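Local coordinates for malonyl CoA-acyl carrier protein transacylase (Clostridium perfringens, PDB 3PTW), which probably transfers the malonyl group from coenzyme A to the phosphopantetheine arm of acyl carrier protein, supplying the extender unit for fatty acid synthesis, at residues P163-I168 with S280-K285. Sequence-based numbering, arbitrary orientation.
Sequences PGQIVI and SGFVKK
P163 meets the carbonyl of K285 where the two parts of the acyltransferase fold face each other: a small antiparallel sheet of ferredoxin-like character, and the larger alpha/beta part, whose helix 278-286 links the parallel strands 269-273 and 291-295. The proline sits in the turn between strands 155-162 and 165-169, a place its fixed phi suits, and two ring carbons lie beside the backbone oxygen near the end of the helix, CG of P163 at 3.6 Å and CD of P163 at 3.7 Å from O of K285. G164 carries the chain round with a positive phi of 73°, easily adopted without a side chain, and brings Q165 into the strand facing the helix. The glutamine is long enough to span the gap between the two parts: CG stands anti to the carbonyl carbon (chi1 -79°) and the chain runs on extended, delivering the amide between F282 and K285. Its NE2 is hydrogen-bonded to S162 OG back across the turn, which helps to fix the amide. F282 suits the helix face here because its flat ring reaches out to the sheet, also touching N161, and offers an edge to the glutamine. The side chains cross at about a right angle, with amide and ring planes 64° apart, and Q165 NE2 comes to 3.5 Å from F282 CE1 near the ring plane. No hydrogen bond joins the segments; van der Waals touches at the surface bury 206 Å², both sides summed. K285, at the exposed edge, brings two points of its bent chain to the same amide nitrogen, CD and NZ of K285 each lying 3.7 Å from NE2 of Q165.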
# COMPACT_ATOMS: atom_id res chain seq x y z
N PRO A 163 9.82 -1.51 -13.40
CA PRO A 163 11.09 -1.24 -14.12
C PRO A 163 11.26 0.25 -14.40
O PRO A 163 10.36 0.87 -14.99
CB PRO A 163 10.93 -2.00 -15.45
CG PRO A 163 9.77 -2.93 -15.26
CD PRO A 163 8.88 -2.29 -14.22
N GLY A 164 12.37 0.84 -14.00
CA GLY A 164 12.51 2.30 -14.13
C GLY A 164 11.68 3.16 -13.17
O GLY A 164 11.59 4.39 -13.34
N GLN A 165 11.09 2.55 -12.14
CA GLN A 165 10.38 3.34 -11.10
C GLN A 165 10.75 2.92 -9.68
O GLN A 165 10.21 1.95 -9.12
CB GLN A 165 8.87 3.35 -11.35
CG GLN A 165 8.47 4.35 -12.44
CD GLN A 165 6.98 4.56 -12.52
OE1 GLN A 165 6.48 5.67 -12.29
NE2 GLN A 165 6.25 3.50 -12.84
N ILE A 166 11.70 3.66 -9.12
CA ILE A 166 12.24 3.42 -7.78
C ILE A 166 11.97 4.67 -6.93
O ILE A 166 11.81 5.76 -7.47
CB ILE A 166 13.74 3.10 -7.86
CG1 ILE A 166 13.93 1.71 -8.49
CG2 ILE A 166 14.42 3.17 -6.47
CD1 ILE A 166 15.33 1.42 -8.95
N VAL A 167 11.87 4.50 -5.61
CA VAL A 167 11.91 5.65 -4.71
C VAL A 167 13.04 5.49 -3.71
O VAL A 167 13.24 4.42 -3.15
CB VAL A 167 10.56 5.90 -3.98
CG1 VAL A 167 10.61 7.19 -3.14
CG2 VAL A 167 9.36 5.94 -4.97
N ILE A 168 13.82 6.55 -3.51
CA ILE A 168 14.82 6.55 -2.44
C ILE A 168 14.45 7.55 -1.35
O ILE A 168 13.80 8.56 -1.62
CB ILE A 168 16.24 6.84 -2.98
CG1 ILE A 168 16.32 8.22 -3.66
CG2 ILE A 168 16.68 5.70 -3.90
CD1 ILE A 168 17.77 8.64 -4.09
N SER A 280 -2.40 -0.57 -10.40
CA SER A 280 -2.71 -1.00 -11.77
C SER A 280 -1.63 -0.52 -12.71
O SER A 280 -1.12 -1.28 -13.54
CB SER A 280 -4.07 -0.46 -12.24
OG SER A 280 -5.15 -1.19 -11.70
N GLY A 281 -1.29 0.76 -12.57
CA GLY A 281 -0.24 1.37 -13.40
C GLY A 281 1.09 0.66 -13.31
O GLY A 281 1.78 0.46 -14.32
N PHE A 282 1.48 0.29 -12.09
CA PHE A 282 2.73 -0.44 -11.85
C PHE A 282 2.69 -1.85 -12.42
O PHE A 282 3.65 -2.28 -13.06
CB PHE A 282 3.08 -0.49 -10.35
CG PHE A 282 3.42 0.87 -9.73
CD1 PHE A 282 4.26 1.79 -10.38
CD2 PHE A 282 2.94 1.20 -8.46
CE1 PHE A 282 4.57 3.03 -9.80
CE2 PHE A 282 3.25 2.44 -7.85
CZ PHE A 282 4.07 3.35 -8.53
N VAL A 283 1.59 -2.58 -12.20
CA VAL A 283 1.46 -3.94 -12.75
C VAL A 283 1.60 -3.98 -14.28
O VAL A 283 2.34 -4.81 -14.81
CB VAL A 283 0.14 -4.62 -12.34
CG1 VAL A 283 0.03 -6.01 -13.02
CG2 VAL A 283 0.06 -4.76 -10.82
N LYS A 284 0.88 -3.09 -14.97
CA LYS A 284 0.90 -3.05 -16.43
C LYS A 284 2.30 -2.85 -17.01
O LYS A 284 2.59 -3.34 -18.09
CB LYS A 284 -0.07 -2.00 -16.98
CG LYS A 284 -1.53 -2.34 -16.80
CD LYS A 284 -2.43 -1.17 -17.16
CE LYS A 284 -3.03 -1.30 -18.55
NZ LYS A 284 -4.07 -0.23 -18.76
N LYS A 285 3.15 -2.14 -16.27
CA LYS A 285 4.56 -1.93 -16.62
C LYS A 285 5.46 -3.10 -16.25
O LYS A 285 6.52 -3.29 -16.87
CB LYS A 285 5.10 -0.66 -15.96
CG LYS A 285 4.63 0.62 -16.64
CD LYS A 285 4.78 1.85 -15.76
CE LYS A 285 3.67 2.84 -16.15
NZ LYS A 285 3.98 4.20 -15.72